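Local coordinates for protein Niban 2 (PDB 7CTP) that may help suppress apoptosis and promote melanoma cell invasion, and carries a PH domain, at residues A119-L124 / Y165-Y170; E226-C229 / Q234-S237; R87-P92 / D180-V185; C193-P198 / A432-R437; R213-S218 / S237-E242. All coordinates share one frame; numbering follows the deposited sequence.

Contact 1: residues A119-L124 / Y165-Y170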
# COMPACT_ATOMS: atom_id res chain seq x y z
N ALA A 119 -5.11 8.41 -2.18
CA ALA A 119 -4.19 7.68 -1.30
C ALA A 119 -4.29 8.23 0.12
O ALA A 119 -4.32 9.44 0.33
CB ALA A 119 -2.76 7.78 -1.81
N GLY A 120 -4.35 7.33 1.10
CA GLY A 120 -4.39 7.72 2.49
C GLY A 120 -5.76 8.11 3.01
O GLY A 120 -5.88 8.47 4.19
N TYR A 121 -6.79 8.07 2.17
CA TYR A 121 -8.13 8.46 2.58
C TYR A 121 -8.88 7.28 3.19
O TYR A 121 -8.52 6.11 3.00
CB TYR A 121 -8.92 9.03 1.40
CG TYR A 121 -8.65 10.50 1.14
CD1 TYR A 121 -7.53 10.90 0.42
CD2 TYR A 121 -9.50 11.48 1.64
CE1 TYR A 121 -7.26 12.25 0.19
CE2 TYR A 121 -9.24 12.83 1.41
CZ TYR A 121 -8.12 13.21 0.69
OH TYR A 121 -7.87 14.55 0.47
N LYS A 122 -9.92 7.61 3.95
CA LYS A 122 -10.89 6.66 4.50
C LYS A 122 -12.29 7.17 4.17
O LYS A 122 -12.51 8.37 4.10
CB LYS A 122 -10.76 6.51 6.02
CG LYS A 122 -9.39 6.09 6.52
CD LYS A 122 -9.15 4.61 6.27
CE LYS A 122 -8.00 4.08 7.13
NZ LYS A 122 -6.71 4.03 6.37
N ILE A 123 -13.24 6.24 3.98
CA ILE A 123 -14.62 6.59 3.66
C ILE A 123 -15.49 6.47 4.90
O ILE A 123 -15.42 5.46 5.61
CB ILE A 123 -15.19 5.71 2.54
CG1 ILE A 123 -14.39 5.88 1.24
CG2 ILE A 123 -16.67 6.03 2.29
CD1 ILE A 123 -14.54 4.68 0.31
N LEU A 124 -16.31 7.49 5.15
CA LEU A 124 -17.34 7.45 6.19
C LEU A 124 -18.70 7.55 5.53
O LEU A 124 -18.88 8.29 4.56
CB LEU A 124 -17.17 8.60 7.20
CG LEU A 124 -15.94 8.73 8.09
CD1 LEU A 124 -15.64 7.42 8.82
CD2 LEU A 124 -14.72 9.21 7.30
N TYR A 165 -4.25 14.51 6.94
CA TYR A 165 -3.53 15.76 6.69
C TYR A 165 -4.10 16.59 5.55
O TYR A 165 -4.00 17.82 5.59
CB TYR A 165 -2.03 15.48 6.39
CG TYR A 165 -1.38 14.53 7.37
CD1 TYR A 165 -1.34 14.82 8.73
CD2 TYR A 165 -0.85 13.33 6.94
CE1 TYR A 165 -0.77 13.95 9.62
CE2 TYR A 165 -0.26 12.44 7.84
CZ TYR A 165 -0.24 12.77 9.18
OH TYR A 165 0.32 11.90 10.09
N ALA A 166 -4.67 15.95 4.52
CA ALA A 166 -5.15 16.65 3.34
C ALA A 166 -6.63 17.00 3.51
O ALA A 166 -7.27 16.65 4.50
CB ALA A 166 -4.91 15.81 2.09
N ARG A 167 -7.21 17.68 2.52
CA ARG A 167 -8.55 18.20 2.73
C ARG A 167 -9.57 17.07 2.69
O ARG A 167 -9.31 15.97 2.18
CB ARG A 167 -8.91 19.29 1.72
CG ARG A 167 -9.23 18.82 0.32
CD ARG A 167 -10.24 19.76 -0.36
NE ARG A 167 -11.62 19.47 0.04
CZ ARG A 167 -12.70 20.16 -0.34
NH1 ARG A 167 -13.91 19.80 0.09
NH2 ARG A 167 -12.57 21.21 -1.14
N HIS A 168 -10.73 17.33 3.27
CA HIS A 168 -11.80 16.35 3.32
C HIS A 168 -12.85 16.72 2.29
O HIS A 168 -13.03 17.90 1.98
CB HIS A 168 -12.42 16.29 4.72
CG HIS A 168 -11.43 16.07 5.81
ND1 HIS A 168 -11.72 16.27 7.14
CD2 HIS A 168 -10.14 15.66 5.77
CE1 HIS A 168 -10.65 16.00 7.87
NE2 HIS A 168 -9.67 15.63 7.06
N TYR A 169 -13.51 15.70 1.76
CA TYR A 169 -14.53 15.87 0.73
C TYR A 169 -15.85 15.33 1.24
O TYR A 169 -15.89 14.29 1.91
CB TYR A 169 -14.14 15.16 -0.55
CG TYR A 169 -12.87 15.67 -1.16
CD1 TYR A 169 -12.88 16.78 -1.99
CD2 TYR A 169 -11.66 15.05 -0.91
CE1 TYR A 169 -11.71 17.26 -2.56
CE2 TYR A 169 -10.49 15.52 -1.47
CZ TYR A 169 -10.52 16.62 -2.30
OH TYR A 169 -9.36 17.10 -2.86
N TYR A 170 -16.94 16.04 0.93
CA TYR A 170 -18.26 15.68 1.42
C TYR A 170 -19.20 15.52 0.24
O TYR A 170 -19.43 16.47 -0.52
CB TYR A 170 -18.79 16.75 2.37
CG TYR A 170 -17.75 17.24 3.36
CD1 TYR A 170 -17.32 16.42 4.40
CD2 TYR A 170 -17.18 18.50 3.24
CE1 TYR A 170 -16.37 16.86 5.31
CE2 TYR A 170 -16.22 18.94 4.14
CZ TYR A 170 -15.82 18.12 5.17
OH TYR A 170 -14.87 18.55 6.07
O HOH W 1 -6.75 15.96 -1.59
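Tyr-121 reaches from the segment 119-124 to the backbone of 165-170 with its phenol oxygen, and nearly everything in the contact gathers round that one atom. Its OH donates to the carbonyl O of Arg-167 over a short 2.6 Å, and the acceptor lies near the plane of the phenol ring, at its edge. The bond also lies in the carbonyl plane, with a C=O...donor angle of 149°. A water adds a second hydrogen bond: it donates to Tyr-121 OH at 2.7 Å and also sits 3.1 Å from the OH of Tyr-169. The hydroxyl suits this place because it can give and accept at once.

Both segments lie in the PH domain, whose sheet places strand 157-162 between strands 122-124 and 169-173. The two segments are therefore not direct sheet neighbours, and a long side chain has to bridge the gap. With CG beside the backbone N (chi1 -84°), the tyrosine ring is carried over to 165-170, although the side chain starts out along one flank.

Packing flanks the bond. Ala-166, small enough to sit close, brings CB to 3.6 Å from Tyr-121 OH. The Tyr-121 and Tyr-169 side chains cross at about a right angle, and Tyr-121 CZ meets the edge of the other ring at CE2, 4.0 Å away.

Within 165-170, Arg-167 turns NE and NH1 side-on to the carbonyl O of His-168, 2.9 Å from NE. One face of its guanidinium lies over the rim of the Tyr-169 ring, near CD1.

Contact 2: residues E226-C229 / Q234-S237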
# COMPACT_ATOMS: atom_id res chain seq x y z
N GLU A 226 0.64 3.09 9.31
CA GLU A 226 -0.57 3.09 8.49
C GLU A 226 -0.44 4.01 7.28
O GLU A 226 -1.10 3.80 6.26
CB GLU A 226 -1.77 3.50 9.35
CG GLU A 226 -3.11 3.51 8.63
CD GLU A 226 -4.27 3.13 9.54
OE1 GLU A 226 -5.37 2.85 9.01
OE2 GLU A 226 -4.08 3.12 10.78
N MET A 227 0.40 5.04 7.38
CA MET A 227 0.48 6.04 6.33
C MET A 227 1.61 5.76 5.35
O MET A 227 1.96 6.63 4.54
CB MET A 227 0.62 7.43 6.94
CG MET A 227 -0.62 7.86 7.74
SD MET A 227 -2.21 7.61 6.92
CE MET A 227 -2.10 8.75 5.53
N LEU A 228 2.18 4.55 5.37
CA LEU A 228 3.05 4.10 4.28
C LEU A 228 2.17 3.68 3.11
O LEU A 228 2.07 2.50 2.75
CB LEU A 228 3.95 2.96 4.74
CG LEU A 228 5.07 2.58 3.78
CD1 LEU A 228 6.25 3.54 3.92
CD2 LEU A 228 5.50 1.14 4.02
N CYS A 229 1.48 4.66 2.52
CA CYS A 229 0.61 4.40 1.39
C CYS A 229 0.71 5.56 0.41
O CYS A 229 0.95 6.70 0.79
CB CYS A 229 -0.85 4.22 1.81
SG CYS A 229 -1.33 5.49 3.00
N GLN A 234 4.00 11.23 -1.73
CA GLN A 234 2.90 11.24 -0.77
C GLN A 234 3.36 10.70 0.58
O GLN A 234 3.01 11.25 1.64
CB GLN A 234 1.73 10.41 -1.31
CG GLN A 234 1.02 11.05 -2.50
CD GLN A 234 -0.06 10.15 -3.08
OE1 GLN A 234 0.18 8.99 -3.37
NE2 GLN A 234 -1.26 10.70 -3.26
N ILE A 235 4.15 9.63 0.56
CA ILE A 235 4.62 9.04 1.80
C ILE A 235 5.57 9.99 2.52
O ILE A 235 5.50 10.15 3.75
CB ILE A 235 5.28 7.68 1.52
CG1 ILE A 235 4.21 6.67 1.06
CG2 ILE A 235 6.07 7.19 2.75
CD1 ILE A 235 4.81 5.41 0.42
N LEU A 236 6.48 10.62 1.78
CA LEU A 236 7.35 11.62 2.38
C LEU A 236 6.56 12.77 2.97
O LEU A 236 6.92 13.31 4.02
CB LEU A 236 8.32 12.15 1.33
CG LEU A 236 9.63 11.41 1.16
CD1 LEU A 236 10.41 12.14 0.07
CD2 LEU A 236 10.38 11.41 2.48
N SER A 237 5.50 13.20 2.28
CA SER A 237 4.64 14.24 2.82
C SER A 237 3.97 13.79 4.11
O SER A 237 3.88 14.56 5.07
CB SER A 237 3.59 14.65 1.80
OG SER A 237 4.21 15.05 0.59
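An inverse gamma turn centred on Leu-228, in the loop that leads from helix 204-218 to helix 232-252, packs against the early part of the second helix. Leu-228 CD1 and Ile-235 CG2 make the apolar contact of side chains, 3.8 Å apart. The leucine leaves its backbone pointing away from the helix, but CG anti to its N (chi1 -169°) lets the branched end swing back to the isoleucine. The other branch of Ile-235 serves the backbone of the turn: CG1 lies 3.3 Å from the carbonyl O of Cys-229 and 3.7 Å from its N, a packing contact without a hydrogen bond. Inside the turn, Cys-229 N makes a weak bond to Met-227 O, which also accepts from Asn-238 ND2, about one turn beyond Ile-235. A beta-branched isoleucine fits because its two arms can address side chain and backbone separately, while Phe-208 and Ile-212 of helix 204-218 pack on it too. Without the two arms, as with an alanine here, Leu-228 CD1 is likely to lose its apolar mate and a gap to open beside the Cys-229 carbonyl. The arrangement is that of a loop between consecutive helices, whose inverse gamma turn folds back onto the start of the helix that follows.

Contact 3: residues R87-P92 / D180-V185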
# COMPACT_ATOMS: atom_id res chain seq x y z
N ARG A 87 -22.50 17.52 -9.09
CA ARG A 87 -21.26 17.36 -9.83
C ARG A 87 -21.32 16.06 -10.61
O ARG A 87 -21.75 15.04 -10.08
CB ARG A 87 -20.03 17.36 -8.90
CG ARG A 87 -19.68 18.71 -8.31
CD ARG A 87 -18.89 19.56 -9.28
NE ARG A 87 -18.59 20.88 -8.73
CZ ARG A 87 -19.42 21.92 -8.78
NH1 ARG A 87 -20.61 21.79 -9.36
NH2 ARG A 87 -19.06 23.08 -8.25
N PHE A 88 -20.92 16.11 -11.87
CA PHE A 88 -20.69 14.89 -12.62
C PHE A 88 -19.34 14.33 -12.20
O PHE A 88 -18.32 15.00 -12.35
CB PHE A 88 -20.72 15.13 -14.13
CG PHE A 88 -20.49 13.89 -14.94
CD1 PHE A 88 -21.39 12.83 -14.88
CD2 PHE A 88 -19.37 13.76 -15.74
CE1 PHE A 88 -21.17 11.68 -15.63
CE2 PHE A 88 -19.14 12.61 -16.48
CZ PHE A 88 -20.04 11.57 -16.43
N SER A 89 -19.35 13.13 -11.63
CA SER A 89 -18.17 12.55 -11.01
C SER A 89 -17.74 11.34 -11.83
O SER A 89 -18.56 10.47 -12.14
CB SER A 89 -18.47 12.16 -9.57
OG SER A 89 -17.54 11.20 -9.10
N LEU A 90 -16.46 11.29 -12.20
CA LEU A 90 -15.95 10.30 -13.12
C LEU A 90 -14.69 9.67 -12.54
O LEU A 90 -13.83 10.38 -12.01
CB LEU A 90 -15.65 10.93 -14.49
CG LEU A 90 -15.34 10.04 -15.71
CD1 LEU A 90 -15.68 10.81 -16.97
CD2 LEU A 90 -13.89 9.61 -15.74
N VAL A 91 -14.59 8.35 -12.66
CA VAL A 91 -13.38 7.64 -12.26
C VAL A 91 -12.68 7.12 -13.51
O VAL A 91 -13.13 6.13 -14.10
CB VAL A 91 -13.69 6.48 -11.30
CG1 VAL A 91 -12.42 5.70 -11.00
CG2 VAL A 91 -14.30 7.02 -10.01
N PRO A 92 -11.57 7.73 -13.93
CA PRO A 92 -10.87 7.25 -15.13
C PRO A 92 -10.15 5.93 -14.92
O PRO A 92 -10.15 5.37 -13.82
CB PRO A 92 -9.86 8.38 -15.42
CG PRO A 92 -10.28 9.54 -14.58
CD PRO A 92 -10.96 8.96 -13.39
N ASP A 180 -24.10 2.80 -1.98
CA ASP A 180 -23.38 1.53 -1.93
C ASP A 180 -22.45 1.37 -3.12
O ASP A 180 -21.34 0.84 -2.98
CB ASP A 180 -24.37 0.36 -1.89
CG ASP A 180 -25.10 0.24 -0.57
OD1 ASP A 180 -24.69 0.89 0.41
OD2 ASP A 180 -26.11 -0.50 -0.52
N LYS A 181 -22.89 1.80 -4.29
CA LYS A 181 -22.07 1.68 -5.49
C LYS A 181 -20.85 2.59 -5.39
O LYS A 181 -19.72 2.17 -5.65
CB LYS A 181 -22.89 2.03 -6.73
CG LYS A 181 -22.13 1.88 -8.05
CD LYS A 181 -21.46 0.53 -8.17
CE LYS A 181 -21.28 0.13 -9.63
NZ LYS A 181 -21.40 -1.34 -9.81
N TRP A 182 -21.08 3.85 -5.02
CA TRP A 182 -19.97 4.79 -4.93
C TRP A 182 -19.02 4.43 -3.80
O TRP A 182 -17.83 4.72 -3.88
CB TRP A 182 -20.50 6.21 -4.76
CG TRP A 182 -20.78 6.89 -6.06
CD1 TRP A 182 -22.01 7.22 -6.57
CD2 TRP A 182 -19.82 7.32 -7.03
NE1 TRP A 182 -21.87 7.82 -7.80
CE2 TRP A 182 -20.53 7.90 -8.11
CE3 TRP A 182 -18.42 7.26 -7.10
CZ2 TRP A 182 -19.89 8.42 -9.23
CZ3 TRP A 182 -17.79 7.78 -8.21
CH2 TRP A 182 -18.52 8.35 -9.27
N GLN A 183 -19.52 3.80 -2.73
CA GLN A 183 -18.63 3.36 -1.67
C GLN A 183 -17.68 2.28 -2.17
O GLN A 183 -16.49 2.30 -1.85
CB GLN A 183 -19.40 2.84 -0.46
CG GLN A 183 -18.49 2.36 0.64
CD GLN A 183 -19.22 2.01 1.90
OE1 GLN A 183 -20.45 1.89 1.91
NE2 GLN A 183 -18.48 1.84 2.98
N ALA A 184 -18.19 1.34 -2.96
CA ALA A 184 -17.32 0.30 -3.51
C ALA A 184 -16.30 0.88 -4.48
O ALA A 184 -15.12 0.52 -4.45
CB ALA A 184 -18.16 -0.78 -4.21
N VAL A 185 -16.76 1.78 -5.36
CA VAL A 185 -15.87 2.38 -6.36
C VAL A 185 -14.80 3.22 -5.68
O VAL A 185 -13.62 3.17 -6.05
CB VAL A 185 -16.69 3.23 -7.35
CG1 VAL A 185 -15.76 4.12 -8.20
CG2 VAL A 185 -17.55 2.32 -8.24
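Trp-182 of helix 180-185 pushes the six-membered end of its indole against Ser-89 on strand 87-91. With chi1 at -88° the ring extends from the helix to the strand, although its CB sets out to the flank. The serine turns OG anti to its backbone N (chi1 160°), bringing this oxygen to 3.0 Å from Trp-182 CH2; its approach is oblique to the ring. This is a close touch and no hydrogen bond, and Ser-89 OG is buried with no polar partner in the model. The small serine nevertheless suits the position in size, since the end of the wide indole comes right up against it. The backbone carbonyl O of Ser-89 lies in the ring plane at its edge, 3.6 Å from Trp-182 CH2, so the C-H at CH2 faces roughly toward this oxygen, probably a weakly favourable contact.

Val-91, two residues along and on the same side of the strand, supplies the aliphatic part. Its CG2 meets Val-185 CG1 at 3.7 Å and the edge of the indole at CZ3, 4.0 Å away. The two valines slide past each other in opposite directions, compact beta-branched groups packed beside the large ring.

Strand and helix axes run 11.4 Å apart at 39°, the C-terminal helix capping one end of the PH-domain sheet, as in this fold generally. Phe-70 from strand 70-77 meets Trp-182 edge-to-face, Leu-74 of that strand also touches it, and Leu-97 and Leu-99 of strand 97-100 border Ser-89 from its other neighbouring strand.

Contact 4: residues C193-P198 / A432-R437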
# COMPACT_ATOMS: atom_id res chain seq x y z
N CYS A 193 -4.79 3.80 -5.39
CA CYS A 193 -3.84 4.88 -5.14
C CYS A 193 -2.89 4.58 -3.99
O CYS A 193 -1.75 5.05 -4.01
CB CYS A 193 -4.59 6.20 -4.89
SG CYS A 193 -5.55 6.80 -6.32
N ASN A 194 -3.32 3.80 -3.00
CA ASN A 194 -2.42 3.41 -1.91
C ASN A 194 -1.27 2.55 -2.43
O ASN A 194 -0.16 2.61 -1.89
CB ASN A 194 -3.17 2.65 -0.82
CG ASN A 194 -3.94 3.56 0.11
OD1 ASN A 194 -3.75 4.78 0.10
ND2 ASN A 194 -4.80 2.97 0.93
N ASN A 195 -1.52 1.75 -3.46
CA ASN A 195 -0.54 0.83 -4.03
C ASN A 195 0.37 1.57 -5.00
O ASN A 195 0.46 1.28 -6.19
CB ASN A 195 -1.29 -0.32 -4.69
CG ASN A 195 -0.40 -1.48 -5.10
OD1 ASN A 195 0.43 -1.95 -4.31
ND2 ASN A 195 -0.61 -1.98 -6.32
N GLY A 196 1.05 2.58 -4.46
CA GLY A 196 1.77 3.52 -5.29
C GLY A 196 3.22 3.19 -5.60
O GLY A 196 3.82 3.85 -6.44
N ILE A 197 3.79 2.19 -4.93
CA ILE A 197 5.16 1.75 -5.19
C ILE A 197 5.10 0.29 -5.62
O ILE A 197 4.76 -0.57 -4.80
CB ILE A 197 6.05 1.92 -3.95
CG1 ILE A 197 6.13 3.39 -3.51
CG2 ILE A 197 7.45 1.37 -4.22
CD1 ILE A 197 6.81 3.57 -2.17
N PRO A 198 5.42 -0.03 -6.88
CA PRO A 198 5.30 -1.42 -7.35
C PRO A 198 6.04 -2.40 -6.45
O PRO A 198 7.21 -2.20 -6.12
CB PRO A 198 5.93 -1.36 -8.75
CG PRO A 198 5.78 0.06 -9.19
CD PRO A 198 5.84 0.90 -7.94
N ALA A 432 -3.39 -7.70 1.30
CA ALA A 432 -4.08 -8.93 0.90
C ALA A 432 -5.02 -8.69 -0.28
O ALA A 432 -5.11 -9.52 -1.20
CB ALA A 432 -4.84 -9.52 2.09
N GLN A 433 -5.74 -7.56 -0.27
CA GLN A 433 -6.69 -7.28 -1.34
C GLN A 433 -5.97 -7.01 -2.66
O GLN A 433 -6.43 -7.43 -3.72
CB GLN A 433 -7.59 -6.11 -0.94
CG GLN A 433 -8.48 -6.46 0.24
CD GLN A 433 -9.31 -5.30 0.74
OE1 GLN A 433 -8.97 -4.13 0.55
NE2 GLN A 433 -10.41 -5.62 1.42
N ILE A 434 -4.82 -6.33 -2.60
CA ILE A 434 -4.06 -6.09 -3.83
C ILE A 434 -3.59 -7.42 -4.42
O ILE A 434 -3.65 -7.63 -5.64
CB ILE A 434 -2.89 -5.13 -3.56
CG1 ILE A 434 -3.39 -3.68 -3.51
CG2 ILE A 434 -1.81 -5.26 -4.64
CD1 ILE A 434 -3.99 -3.16 -4.81
N HIS A 435 -3.12 -8.34 -3.57
CA HIS A 435 -2.74 -9.66 -4.06
C HIS A 435 -3.93 -10.37 -4.71
O HIS A 435 -3.77 -11.05 -5.73
CB HIS A 435 -2.19 -10.54 -2.93
CG HIS A 435 -0.83 -10.14 -2.44
ND1 HIS A 435 0.26 -10.04 -3.28
CD2 HIS A 435 -0.38 -9.87 -1.20
CE1 HIS A 435 1.32 -9.69 -2.56
NE2 HIS A 435 0.96 -9.58 -1.30
N MET A 436 -5.13 -10.23 -4.13
CA MET A 436 -6.30 -10.87 -4.73
C MET A 436 -6.57 -10.31 -6.12
O MET A 436 -6.91 -11.06 -7.04
CB MET A 436 -7.53 -10.69 -3.83
CG MET A 436 -7.47 -11.50 -2.57
SD MET A 436 -8.88 -11.11 -1.51
CE MET A 436 -8.16 -11.49 0.08
N ARG A 437 -6.44 -8.99 -6.28
CA ARG A 437 -6.65 -8.38 -7.59
C ARG A 437 -5.62 -8.89 -8.59
O ARG A 437 -5.96 -9.23 -9.73
CB ARG A 437 -6.57 -6.86 -7.48
CG ARG A 437 -7.06 -6.12 -8.72
CD ARG A 437 -7.04 -4.61 -8.51
NE ARG A 437 -5.67 -4.08 -8.46
CZ ARG A 437 -5.36 -2.79 -8.53
NH1 ARG A 437 -6.33 -1.90 -8.68
NH2 ARG A 437 -4.09 -2.40 -8.48
O HOH W 2 -2.32 -0.01 -8.11
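The flat amide of Asn-195 lies against Ile-434, the two side chains crossing at a slant. ND2 of the amide is 3.9 Å from Ile-434 CG2 and equally far from CD1, while CB of the asparagine also rests on CD1. The second flat group, the guanidinium of Arg-437, has Ile-434 CD1 over one face, 3.6 Å above the plane and offset toward the rim, and a water in its plane at the edge. That water accepts from Arg-437 NH2 at 3.0 Å and from Asn-195 ND2 at 3.2 Å, so two donors that could not bond each other are joined through one oxygen. The nitrogens themselves stay 4.1 Å apart, ND2 standing obliquely to the guanidinium. A bend at chi3 (70°) brings the arginine head back over the isoleucine, and its NH1 is hydrogen-bonded to His-192 on helix 176-194.

Asn-195 is the first residue to leave helix 176-194, the last helix of the PH domain, and it centres an inverse gamma turn; the contact thus sets the C-terminal end of that helix against the long helix 422-455. Asparagine suits such an exit, being short, polar and able to reach water.

Cutting Ile-434 back to an alanine is likely to take the support from one face of the Arg-437 guanidinium and from the Asn-195 amide, setting both freer to turn. Further along the same junction, Asn-194 bonds Gln-430 through ND2 and Gly-120 through OD1, and Gln-433 receives a bond from Arg-191.

Contact 5: residues R213-S218 / S237-E242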
# COMPACT_ATOMS: atom_id res chain seq x y z
N ARG A 213 11.49 3.38 7.09
CA ARG A 213 11.45 2.66 8.36
C ARG A 213 12.64 3.04 9.24
O ARG A 213 12.48 3.25 10.45
CB ARG A 213 11.42 1.15 8.11
CG ARG A 213 11.37 0.33 9.41
CD ARG A 213 11.30 -1.17 9.13
NE ARG A 213 12.30 -1.60 8.14
CZ ARG A 213 13.59 -1.77 8.39
NH1 ARG A 213 14.08 -1.55 9.60
NH2 ARG A 213 14.40 -2.17 7.42
N MET A 214 13.84 3.15 8.65
CA MET A 214 15.02 3.49 9.44
C MET A 214 14.95 4.90 9.98
O MET A 214 15.40 5.16 11.10
CB MET A 214 16.31 3.33 8.62
CG MET A 214 16.51 2.00 7.93
SD MET A 214 16.81 0.64 9.05
CE MET A 214 17.39 1.46 10.52
N TYR A 215 14.43 5.84 9.19
CA TYR A 215 14.22 7.19 9.69
C TYR A 215 13.25 7.18 10.87
O TYR A 215 13.53 7.79 11.92
CB TYR A 215 13.70 8.12 8.59
CG TYR A 215 13.40 9.52 9.10
CD1 TYR A 215 12.18 9.82 9.68
CD2 TYR A 215 14.36 10.52 9.03
CE1 TYR A 215 11.91 11.08 10.18
CE2 TYR A 215 14.09 11.80 9.52
CZ TYR A 215 12.87 12.06 10.10
OH TYR A 215 12.59 13.32 10.60
N ARG A 216 12.12 6.50 10.73
CA ARG A 216 11.14 6.45 11.81
C ARG A 216 11.73 5.78 13.05
O ARG A 216 11.52 6.25 14.18
CB ARG A 216 9.86 5.76 11.33
CG ARG A 216 9.06 6.65 10.37
CD ARG A 216 7.67 6.14 10.01
NE ARG A 216 6.63 6.52 10.98
CZ ARG A 216 6.05 5.64 11.80
NH1 ARG A 216 5.12 6.03 12.65
NH2 ARG A 216 6.42 4.37 11.74
N GLN A 217 12.52 4.72 12.86
CA GLN A 217 13.19 4.07 13.99
C GLN A 217 14.13 5.04 14.71
O GLN A 217 14.28 4.97 15.93
CB GLN A 217 13.96 2.84 13.51
CG GLN A 217 13.08 1.62 13.33
CD GLN A 217 13.83 0.43 12.75
OE1 GLN A 217 13.22 -0.47 12.18
NE2 GLN A 217 15.15 0.43 12.88
N SER A 218 14.77 5.94 13.96
CA SER A 218 15.67 6.91 14.58
C SER A 218 14.92 7.94 15.41
O SER A 218 15.53 8.61 16.25
CB SER A 218 16.51 7.60 13.50
OG SER A 218 15.83 8.72 12.95
N SER A 237 5.50 13.20 2.28
CA SER A 237 4.64 14.24 2.82
C SER A 237 3.97 13.79 4.11
O SER A 237 3.88 14.56 5.07
CB SER A 237 3.59 14.65 1.80
OG SER A 237 4.21 15.05 0.59
N ASN A 238 3.51 12.53 4.15
CA ASN A 238 2.94 11.99 5.38
C ASN A 238 3.98 11.97 6.50
O ASN A 238 3.66 12.24 7.66
CB ASN A 238 2.41 10.57 5.16
CG ASN A 238 1.23 10.50 4.20
OD1 ASN A 238 0.54 11.50 3.93
ND2 ASN A 238 0.99 9.30 3.67
N LEU A 239 5.22 11.59 6.18
CA LEU A 239 6.30 11.57 7.17
C LEU A 239 6.51 12.95 7.79
O LEU A 239 6.60 13.08 9.02
CB LEU A 239 7.59 11.10 6.50
CG LEU A 239 8.80 10.84 7.40
CD1 LEU A 239 8.59 9.58 8.24
CD2 LEU A 239 10.03 10.69 6.51
N VAL A 240 6.62 13.98 6.94
CA VAL A 240 6.81 15.35 7.42
C VAL A 240 5.62 15.79 8.26
O VAL A 240 5.79 16.36 9.35
CB VAL A 240 7.05 16.30 6.24
CG1 VAL A 240 7.07 17.76 6.73
CG2 VAL A 240 8.36 15.96 5.54
N MET A 241 4.39 15.58 7.76
CA MET A 241 3.21 16.03 8.50
C MET A 241 3.10 15.34 9.86
O MET A 241 2.71 15.97 10.85
CB MET A 241 1.93 15.79 7.70
CG MET A 241 1.81 16.61 6.41
SD MET A 241 1.84 18.40 6.66
CE MET A 241 0.28 18.65 7.53
N GLU A 242 3.43 14.05 9.92
CA GLU A 242 3.40 13.35 11.20
C GLU A 242 4.33 14.02 12.20
O GLU A 242 3.98 14.19 13.38
CB GLU A 242 3.78 11.88 11.01
CG GLU A 242 3.97 11.10 12.31
CD GLU A 242 4.46 9.67 12.08
OE1 GLU A 242 5.43 9.46 11.32
OE2 GLU A 242 3.84 8.75 12.66
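Leu-239 puts CD1 against both Tyr-215 and the aliphatic stem of Arg-216, while CD2 meets the tyrosine ring, and this is the tightly packed half of the contact. CD1 of the leucine lies 3.7 Å from Arg-216 CG and 3.9 Å from Tyr-215 CD1; CD2 lies beside the same ring carbon. The leucine carries CG anti to its backbone N, which sends the fork across the gap. Leucine and tyrosine cross on the slant, whereas Arg-216 and Leu-239 slide past each other in opposite directions. A forked side chain suits the place, because it can touch an aromatic ring and a methylene chain at once. Tyr-215 is buried against helix 10-48, and its hydroxyl is hydrogen-bonded to Glu-243.

The other half is polar and partly exposed. Arg-216 grips Glu-242 side-on with two nitrogens, NE to OE1 at 3.2 Å and NH1 to OE2 at 3.0 Å. Both bonds are nearly straight, both carboxylate oxygens use the syn lone pair, and the two planes lie only 9° apart. The bend of the arginine at chi3 and the extended glutamate let the heads meet edge to edge. Trp-225 makes a cation-pi contact with the arginine and also touches Glu-242.

The helix segments run almost parallel, 7° apart, but their axes stay 12.1 Å from each other, so side chains, the ion pair above all, do the bridging. A doubly bonded, nearly coplanar pair fixes both head groups in rotation, and its charges probably offset one another, with the hydrocarbon contact beneath and the ion pair outside.

Contact 3 and contact 1 both lie in the PH domain and reach its one antiparallel sheet, their centres 15 Å apart; in sequence, contact 1 falls wholly between the two segments of contact 3. Helix 176-194 then carries the chain out, from contact 3 to contact 4, where it meets helix 422-455. Contacts 2 and 5 fall within the long span between the halves of contact 4, share Ser-237 of helix 232-252, and lie 9 Å apart between centres. The salt bridge from Lys-122 to Glu-226 ties contact 1 to contact 2, and contact 1 also touches contact 4 at the end of helix 176-194. The PH domain is thereby docked onto the helical body, while contacts 3 and 5 stay remote, their centres 32 Å apart.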